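Local coordinates for protein HIT family hydrolase (Legionella pneumophila subsp. pneumophila, PDB 6D6J) that probably hydrolyses nucleotide-type substrates as a zinc-binding, dimeric member of the histidine triad (HIT) family, at residues B[40-44]-B[111-116]; B[44-50]-B[105-111]; B[55-59]-B[93-97]. All blocks are in the same frame, centred on the assembly; numbering follows the deposited sequence.

Contact 1: residues B[40-44]-B[111-116]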
loop_
_atom_site.group_PDB
_atom_site.type_symbol
_atom_site.label_atom_id
_atom_site.label_comp_id
_atom_site.label_asym_id
_atom_site.label_seq_id
_atom_site.Cartn_x
_atom_site.Cartn_y
_atom_site.Cartn_z
ATOM N N PRO B 40 2.246 14.800 10.191
ATOM C CA PRO B 40 1.305 13.682 10.295
ATOM C C PRO B 40 -0.095 14.095 9.864
ATOM O O PRO B 40 -0.584 15.180 10.196
ATOM C CB PRO B 40 1.355 13.324 11.789
ATOM C CG PRO B 40 1.756 14.622 12.460
ATOM C CD PRO B 40 2.768 15.210 11.509
ATOM N N GLN B 41 -0.732 13.208 9.109
ATOM C CA GLN B 41 -2.072 13.420 8.581
ATOM C C GLN B 41 -3.135 12.696 9.386
ATOM O O GLN B 41 -4.318 12.766 9.042
ATOM C CB GLN B 41 -2.124 12.968 7.121
ATOM C CG GLN B 41 -1.149 13.720 6.220
ATOM C CD GLN B 41 -1.425 15.195 6.185
ATOM O OE1 GLN B 41 -2.495 15.628 5.742
ATOM N NE2 GLN B 41 -0.459 15.984 6.641
ATOM N N ALA B 42 -2.724 11.971 10.417
ATOM C CA ALA B 42 -3.606 11.272 11.339
ATOM C C ALA B 42 -2.901 11.289 12.683
ATOM O O ALA B 42 -1.712 11.627 12.760
ATOM C CB ALA B 42 -3.851 9.834 10.859
ATOM N N PRO B 43 -3.596 10.925 13.765
ATOM C CA PRO B 43 -2.957 11.039 15.086
ATOM C C PRO B 43 -1.659 10.260 15.207
ATOM O O PRO B 43 -0.771 10.699 15.948
ATOM C CB PRO B 43 -4.065 10.601 16.057
ATOM C CG PRO B 43 -5.332 11.054 15.353
ATOM C CD PRO B 43 -5.053 10.690 13.903
ATOM N N THR B 44 -1.524 9.124 14.517
ATOM C CA THR B 44 -0.234 8.471 14.319
ATOM C C THR B 44 0.003 8.329 12.823
ATOM O O THR B 44 -0.866 7.827 12.092
ATOM C CB THR B 44 -0.177 7.088 14.988
ATOM O OG1 THR B 44 -0.256 7.253 16.404
ATOM C CG2 THR B 44 1.115 6.328 14.657
ATOM N N LEU B 111 -1.110 5.119 8.595
ATOM C CA LEU B 111 -1.922 6.169 9.214
ATOM C C LEU B 111 -2.977 5.538 10.109
ATOM O O LEU B 111 -3.712 4.645 9.671
ATOM C CB LEU B 111 -2.654 6.990 8.143
ATOM C CG LEU B 111 -1.774 7.665 7.093
ATOM C CD1 LEU B 111 -1.834 6.924 5.766
ATOM C CD2 LEU B 111 -2.171 9.136 6.915
ATOM N N GLY B 112 -3.071 6.008 11.349
ATOM C CA GLY B 112 -4.115 5.517 12.225
ATOM C C GLY B 112 -4.392 6.466 13.364
ATOM O O GLY B 112 -3.906 7.602 13.393
ATOM N N GLY B 113 -5.209 5.990 14.306
ATOM C CA GLY B 113 -5.567 6.764 15.473
ATOM C C GLY B 113 -6.836 7.554 15.317
ATOM O O GLY B 113 -7.217 8.269 16.245
ATOM N N ARG B 114 -7.476 7.475 14.160
ATOM C CA ARG B 114 -8.804 8.013 13.933
ATOM C C ARG B 114 -9.451 7.165 12.852
ATOM O O ARG B 114 -8.796 6.352 12.193
ATOM C CB ARG B 114 -8.759 9.472 13.468
ATOM C CG ARG B 114 -8.083 9.682 12.114
ATOM C CD ARG B 114 -8.356 11.091 11.591
ATOM N NE ARG B 114 -7.471 11.470 10.482
ATOM C CZ ARG B 114 -7.696 11.182 9.197
ATOM N NH1 ARG B 114 -8.765 10.476 8.839
ATOM N NH2 ARG B 114 -6.839 11.583 8.263
ATOM N N GLN B 115 -10.745 7.371 12.653
ATOM C CA GLN B 115 -11.422 6.768 11.512
ATOM C C GLN B 115 -10.846 7.343 10.216
ATOM O O GLN B 115 -10.808 8.567 10.022
ATOM C CB GLN B 115 -12.927 7.044 11.589
ATOM C CG GLN B 115 -13.690 6.478 10.398
ATOM C CD GLN B 115 -13.707 4.960 10.414
ATOM O OE1 GLN B 115 -14.124 4.353 11.397
ATOM N NE2 GLN B 115 -13.249 4.342 9.337
ATOM N N MET B 116 -10.384 6.465 9.334
ATOM C CA MET B 116 -9.957 6.870 8.000
ATOM C C MET B 116 -11.182 6.853 7.094
ATOM O O MET B 116 -12.037 5.972 7.210
ATOM C CB MET B 116 -8.866 5.918 7.494
ATOM C CG MET B 116 -7.679 5.795 8.480
ATOM S SD MET B 116 -6.878 7.350 8.918
ATOM C CE MET B 116 -6.279 7.904 7.321
HETATM O O HOH W 1 -6.267 13.759 11.661
#
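Arg114 reaches across to the loop 40-44 and lays its side chain over Pro43. The two side chains cross at about a right angle, with Arg114 CG 3.7 Å from Pro43 CD. CG of Arg114 sits between its own backbone N and carbonyl carbon (chi1 64°). From there the chain runs extended to NE and carries the guanidinium past Ala42 to Gln41. NH2 of Arg114 gives a nearly straight hydrogen bond of 2.9 Å to Gln41 O, which lies at the edge of the guanidinium, in its plane. NE of Arg114 donates to a water, which returns only a weak bond to Gln41 O. The third nitrogen, NH1, binds Gln115 O and forms a salt bridge with the C-terminal carboxylate of Gly121 of the second subunit. Met116 SD covers one face of the guanidinium, set toward its rim. Four polar partners, spread over all three nitrogens, and the sulfur over one face hold the group in its orientation.

Ala42 points its methyl at the other segment. Its CB lies 3.4 Å from Gly112 O and 4.1 Å from Leu111 CB. Leu111 also turns CD2 to Gln41 CB, at 3.8 Å. In the backbone, Thr44 and Gly112 form an antiparallel hydrogen-bonded pair. Both of its bonds, Thr44 N to Gly112 O and Gly112 N to Thr44 O, measure 3.0 Å. Gly113 follows at a positive phi of 93°, and the chain leaves the sheet there.

The contact closes the end of the central strand pair of the HIT fold, where strand 44-50 begins and strand 108-112 ends. Strand 89-95 flanks Leu111 on the other side through Val92 and Arg90, and Trp118 and Pro120 of the second subunit pack against Gln41 and Leu111.

Contact 2: residues B[44-50]-B[105-111]. With ZN (zinc ion), chain G.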
loop_
_atom_site.group_PDB
_atom_site.type_symbol
_atom_site.label_atom_id
_atom_site.label_comp_id
_atom_site.label_asym_id
_atom_site.label_seq_id
_atom_site.Cartn_x
_atom_site.Cartn_y
_atom_site.Cartn_z
ATOM N N THR B 44 -1.524 9.124 14.517
ATOM C CA THR B 44 -0.234 8.471 14.319
ATOM C C THR B 44 0.003 8.329 12.823
ATOM O O THR B 44 -0.866 7.827 12.092
ATOM C CB THR B 44 -0.177 7.088 14.988
ATOM O OG1 THR B 44 -0.256 7.253 16.404
ATOM C CG2 THR B 44 1.115 6.328 14.657
ATOM N N HIS B 45 1.180 8.750 12.363
ATOM C CA HIS B 45 1.523 8.666 10.942
ATOM C C HIS B 45 2.993 8.275 10.829
ATOM O O HIS B 45 3.894 9.066 11.145
ATOM C CB HIS B 45 1.217 9.999 10.261
ATOM C CG HIS B 45 1.385 10.001 8.776
ATOM N ND1 HIS B 45 0.926 11.054 8.012
ATOM C CD2 HIS B 45 1.987 9.136 7.922
ATOM C CE1 HIS B 45 1.236 10.835 6.748
ATOM N NE2 HIS B 45 1.869 9.674 6.660
ATOM N N LEU B 46 3.238 7.049 10.386
ATOM C CA LEU B 46 4.579 6.493 10.296
ATOM C C LEU B 46 4.925 6.235 8.836
ATOM O O LEU B 46 4.047 6.052 7.987
ATOM C CB LEU B 46 4.684 5.207 11.133
ATOM C CG LEU B 46 4.286 5.416 12.609
ATOM C CD1 LEU B 46 4.161 4.105 13.356
ATOM C CD2 LEU B 46 5.250 6.352 13.338
ATOM N N LEU B 47 6.225 6.206 8.561
ATOM C CA LEU B 47 6.767 5.923 7.238
ATOM C C LEU B 47 7.685 4.717 7.348
ATOM O O LEU B 47 8.523 4.657 8.255
ATOM C CB LEU B 47 7.594 7.116 6.742
ATOM C CG LEU B 47 6.798 8.417 6.633
ATOM C CD1 LEU B 47 7.697 9.604 6.331
ATOM C CD2 LEU B 47 5.710 8.290 5.588
ATOM N N ILE B 48 7.527 3.750 6.445
ATOM C CA ILE B 48 8.376 2.560 6.407
ATOM C C ILE B 48 9.115 2.596 5.077
ATOM O O ILE B 48 8.484 2.665 4.010
ATOM C CB ILE B 48 7.580 1.248 6.583
ATOM C CG1 ILE B 48 6.697 1.249 7.859
ATOM C CG2 ILE B 48 8.551 0.064 6.653
ATOM C CD1 ILE B 48 5.344 1.919 7.747
ATOM N N ILE B 49 10.444 2.590 5.140
ATOM C CA ILE B 49 11.270 2.770 3.941
ATOM C C ILE B 49 12.297 1.654 3.810
ATOM O O ILE B 49 12.761 1.098 4.824
ATOM C CB ILE B 49 11.986 4.140 3.905
ATOM C CG1 ILE B 49 13.123 4.245 4.951
ATOM C CG2 ILE B 49 10.985 5.265 4.042
ATOM C CD1 ILE B 49 14.038 5.427 4.707
ATOM N N PRO B 50 12.719 1.330 2.593
ATOM C CA PRO B 50 13.965 0.571 2.441
ATOM C C PRO B 50 15.158 1.465 2.750
ATOM O O PRO B 50 15.133 2.672 2.494
ATOM C CB PRO B 50 13.952 0.189 0.956
ATOM C CG PRO B 50 13.254 1.340 0.277
ATOM C CD PRO B 50 12.232 1.857 1.300
ATOM N N HIS B 105 12.076 8.571 -2.808
ATOM C CA HIS B 105 12.619 7.364 -2.187
ATOM C C HIS B 105 11.387 6.650 -1.655
ATOM O O HIS B 105 10.611 7.254 -0.910
ATOM C CB HIS B 105 13.566 7.770 -1.053
ATOM C CG HIS B 105 14.234 6.627 -0.342
ATOM N ND1 HIS B 105 15.599 6.597 -0.116
ATOM C CD2 HIS B 105 13.728 5.524 0.267
ATOM C CE1 HIS B 105 15.901 5.515 0.584
ATOM N NE2 HIS B 105 14.784 4.856 0.844
ATOM N N ILE B 106 11.166 5.395 -2.065
ATOM C CA ILE B 106 9.888 4.759 -1.760
ATOM C C ILE B 106 9.628 4.744 -0.258
ATOM O O ILE B 106 10.537 4.586 0.571
ATOM C CB ILE B 106 9.723 3.370 -2.405
ATOM C CG1 ILE B 106 10.803 2.398 -1.949
ATOM C CG2 ILE B 106 9.721 3.472 -3.907
ATOM C CD1 ILE B 106 10.550 0.980 -2.437
ATOM N N HIS B 107 8.355 4.912 0.090
ATOM C CA HIS B 107 7.939 4.942 1.483
ATOM C C HIS B 107 6.496 4.487 1.566
ATOM O O HIS B 107 5.646 4.919 0.788
ATOM C CB HIS B 107 8.105 6.336 2.111
ATOM C CG HIS B 107 7.551 7.460 1.286
ATOM N ND1 HIS B 107 8.177 7.922 0.147
ATOM C CD2 HIS B 107 6.480 8.266 1.479
ATOM C CE1 HIS B 107 7.497 8.942 -0.346
ATOM N NE2 HIS B 107 6.457 9.167 0.437
ATOM N N LEU B 108 6.226 3.616 2.518
ATOM C CA LEU B 108 4.863 3.202 2.824
ATOM C C LEU B 108 4.351 4.050 3.986
ATOM O O LEU B 108 4.985 4.101 5.051
ATOM C CB LEU B 108 4.851 1.723 3.205
ATOM C CG LEU B 108 3.493 1.099 3.533
ATOM C CD1 LEU B 108 2.527 1.315 2.378
ATOM C CD2 LEU B 108 3.687 -0.395 3.759
ATOM N N HIS B 109 3.206 4.709 3.786
ATOM C CA HIS B 109 2.571 5.465 4.858
ATOM C C HIS B 109 1.696 4.543 5.689
ATOM O O HIS B 109 0.923 3.749 5.141
ATOM C CB HIS B 109 1.634 6.529 4.293
ATOM C CG HIS B 109 2.300 7.583 3.484
ATOM N ND1 HIS B 109 2.745 8.770 4.031
ATOM C CD2 HIS B 109 2.548 7.653 2.156
ATOM C CE1 HIS B 109 3.281 9.508 3.074
ATOM N NE2 HIS B 109 3.150 8.863 1.925
ATOM N N LEU B 110 1.795 4.676 7.011
ATOM C CA LEU B 110 0.937 3.969 7.957
ATOM C C LEU B 110 0.207 5.034 8.766
ATOM O O LEU B 110 0.842 5.788 9.515
ATOM C CB LEU B 110 1.786 3.068 8.852
ATOM C CG LEU B 110 1.172 2.537 10.152
ATOM C CD1 LEU B 110 -0.140 1.814 9.942
ATOM C CD2 LEU B 110 2.181 1.638 10.846
ATOM N N LEU B 111 -1.110 5.119 8.595
ATOM C CA LEU B 111 -1.922 6.169 9.214
ATOM C C LEU B 111 -2.977 5.538 10.109
ATOM O O LEU B 111 -3.712 4.645 9.671
ATOM C CB LEU B 111 -2.654 6.990 8.143
ATOM C CG LEU B 111 -1.774 7.665 7.093
ATOM C CD1 LEU B 111 -1.834 6.924 5.766
ATOM C CD2 LEU B 111 -2.171 9.136 6.915
HETATM ZN ZN ZN G . 17.068 7.847 -0.911
#
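His45 meets His109, and His105 meets Pro50, because both His45 and His105 hold CG trans to the backbone N (chi1 -174° and -178°), which carries each ring to its partner across the contact. These strands are the centre of the HIT fold, and segment 105-111 holds the predicted histidine triad motif, His105 to His109. Strands 44-50 and 108-111 run antiparallel, and Leu46 with Leu110 and Ile48 with Leu108 form their hydrogen-bonded pairs.

On the face of His45, Leu47 and His109, the two histidine rings meet rim to rim with their planes at 53°. His45 NE2 and His109 ND1 share a hydrogen bond of 2.9 Å. The other ring nitrogen of His45, ND1, is hydrogen-bonded to Gln41 N. Leu111 CD2 sits over the centre of the His45 ring, 3.9 Å from its centroid. The side chains of Leu47 and His109 lie side by side, and Leu47 CD2 comes within 3.4 Å of His109 ND1. Trp118 of the second subunit meets the ring of His109. The opposite face carries Leu46, Ile48, Leu108 and Leu110, and helix 62-81 packs on it.

His107 is the predicted site of the AMP-histidine intermediate. Its ND1 donates 2.7 Å to His105 O, in the ring plane and in the carbonyl plane, which fixes the ring rotation. Phe13 meets this ring edge-to-face.

At the far end His105 binds the zinc ion through ND1 at 2.1 Å, beside Cys11, Cys14 and His53. Its other nitrogen, NE2, donates to Pro50 O at 2.8 Å, with the oxygen in the ring plane.

Contact 3: residues B[55-59]-B[93-97]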
loop_
_atom_site.group_PDB
_atom_site.type_symbol
_atom_site.label_atom_id
_atom_site.label_comp_id
_atom_site.label_asym_id
_atom_site.label_seq_id
_atom_site.Cartn_x
_atom_site.Cartn_y
_atom_site.Cartn_z
ATOM N N ALA B 55 13.623 4.960 -6.219
ATOM C CA ALA B 55 12.945 6.250 -6.339
ATOM C C ALA B 55 11.429 6.131 -6.222
ATOM O O ALA B 55 10.797 6.908 -5.497
ATOM C CB ALA B 55 13.302 6.942 -7.655
ATOM N N THR B 56 10.821 5.218 -6.987
ATOM C CA THR B 56 9.367 5.058 -7.014
ATOM C C THR B 56 9.014 3.579 -7.096
ATOM O O THR B 56 9.856 2.732 -7.412
ATOM C CB THR B 56 8.698 5.756 -8.216
ATOM O OG1 THR B 56 8.918 4.980 -9.399
ATOM C CG2 THR B 56 9.197 7.186 -8.412
ATOM N N ILE B 57 7.732 3.273 -6.866
ATOM C CA ILE B 57 7.262 1.900 -7.035
ATOM C C ILE B 57 7.538 1.400 -8.445
ATOM O O ILE B 57 7.757 0.201 -8.646
ATOM C CB ILE B 57 5.756 1.819 -6.692
ATOM C CG1 ILE B 57 5.512 2.128 -5.202
ATOM C CG2 ILE B 57 5.150 0.469 -7.098
ATOM C CD1 ILE B 57 6.087 1.102 -4.223
ATOM N N ASN B 58 7.521 2.293 -9.446
ATOM C CA ASN B 58 7.776 1.853 -10.817
ATOM C C ASN B 58 9.177 1.289 -10.994
ATOM O O ASN B 58 9.422 0.571 -11.968
ATOM C CB ASN B 58 7.606 3.006 -11.809
ATOM C CG ASN B 58 6.209 3.562 -11.826
ATOM O OD1 ASN B 58 5.236 2.843 -11.619
ATOM N ND2 ASN B 58 6.099 4.857 -12.056
ATOM N N ASP B 59 10.092 1.609 -10.084
ATOM C CA ASP B 59 11.476 1.175 -10.160
ATOM C C ASP B 59 11.735 -0.096 -9.373
ATOM O O ASP B 59 12.887 -0.530 -9.304
ATOM C CB ASP B 59 12.384 2.310 -9.702
ATOM C CG ASP B 59 12.087 3.584 -10.451
ATOM O OD1 ASP B 59 11.659 4.591 -9.825
ATOM O OD2 ASP B 59 12.178 3.542 -11.694
ATOM N N PHE B 93 0.851 3.731 -0.585
ATOM C CA PHE B 93 2.004 4.098 -1.413
ATOM C C PHE B 93 1.554 5.159 -2.408
ATOM O O PHE B 93 0.576 4.952 -3.134
ATOM C CB PHE B 93 2.559 2.935 -2.257
ATOM C CG PHE B 93 3.345 1.886 -1.503
ATOM C CD1 PHE B 93 4.597 2.175 -0.947
ATOM C CD2 PHE B 93 2.863 0.581 -1.437
ATOM C CE1 PHE B 93 5.328 1.173 -0.315
ATOM C CE2 PHE B 93 3.590 -0.415 -0.796
ATOM C CZ PHE B 93 4.825 -0.120 -0.256
ATOM N N ASN B 94 2.280 6.267 -2.476
ATOM C CA ASN B 94 2.070 7.277 -3.505
ATOM C C ASN B 94 3.118 7.085 -4.588
ATOM O O ASN B 94 4.279 6.803 -4.284
ATOM C CB ASN B 94 2.245 8.669 -2.910
ATOM C CG ASN B 94 1.128 9.034 -1.956
ATOM O OD1 ASN B 94 0.072 8.400 -1.935
ATOM N ND2 ASN B 94 1.335 10.100 -1.194
ATOM N N VAL B 95 2.725 7.263 -5.848
ATOM C CA VAL B 95 3.655 7.081 -6.960
ATOM C C VAL B 95 3.596 8.300 -7.869
ATOM O O VAL B 95 2.573 8.549 -8.529
ATOM C CB VAL B 95 3.398 5.782 -7.740
ATOM C CG1 VAL B 95 4.533 5.545 -8.743
ATOM C CG2 VAL B 95 3.272 4.604 -6.773
ATOM N N ASN B 96 4.701 9.041 -7.921
ATOM C CA ASN B 96 4.866 10.216 -8.772
ATOM C C ASN B 96 3.961 11.374 -8.357
ATOM O O ASN B 96 3.170 11.258 -7.415
ATOM C CB ASN B 96 4.821 9.855 -10.267
ATOM C CG ASN B 96 6.126 9.248 -10.719
ATOM O OD1 ASN B 96 7.175 9.639 -10.216
ATOM N ND2 ASN B 96 6.079 8.281 -11.631
ATOM N N SER B 97 4.092 12.511 -9.028
ATOM C CA SER B 97 3.430 13.716 -8.543
ATOM C C SER B 97 1.916 13.556 -8.532
ATOM O O SER B 97 1.250 14.003 -7.594
ATOM C CB SER B 97 3.852 14.933 -9.371
ATOM O OG SER B 97 3.329 16.124 -8.804
HETATM O O HOH W 2 6.572 5.636 -5.344
HETATM O O HOH W 3 8.308 6.599 -12.678
#
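Ile57 makes the tight part of this contact. Its CD1 lies over one face of the Phe93 ring, 3.9 Å from the centroid and 16° off the ring normal, a CH-pi contact set toward the rim. Ile57 CG1 also meets Val95 CG2 at 3.7 Å. CG1 stands opposite its own carbonyl carbon, beside the backbone N (chi1 -65°); with chi2 also near -60°, CG1 faces Val95 and CD1 reaches Phe93. Leu68 of helix 62-81 packs against Ile57 and Phe93.

Segment 55-59 ends in a short 3-10 turn (57-59), and Thr56 OG1 donates 2.8 Å to Asp59 OD1, from above the carboxylate plane. The segment lies against strand 89-95, an outermost strand of the HIT sheet within the chain. Residues 93 to 95 pair antiparallel with a strand of the second subunit, and the sheet runs on through the dimer.

The polar side is looser and hydrated. The amides of Asn58 and Asn96 are turned 55° apart, and their ND2 atoms are two donors that do not bond. Both donate instead to one water, 2.9 Å from Asn58 ND2 and 3.0 Å from Asn96 ND2. Ser85 O of the second subunit accepts from both as well, and Tyr89 OH of that subunit bonds Asn58 OD1.

Contact 1 continues contact 2 past the end of the strand pair; they share Thr44 and Leu111. Their centres are about 13 Å apart, and Pro40 CA meets His45 ND1 at 3.5 Å. Contact 3 is also about 13 Å from contact 2, centre to centre. It packs on the histidine triad segment: Leu108 CB comes within 3.6 Å of Phe93 CE1, and His107 O within 3.4 Å of Phe93 CD1. Contacts 1 and 3 do not touch; their nearest atoms are about 8 Å apart. The side chain of Phe93 is about 6 Å from that of His107, the predicted nucleophile, and that of Leu111 about 9 Å. All three contacts touch the second subunit.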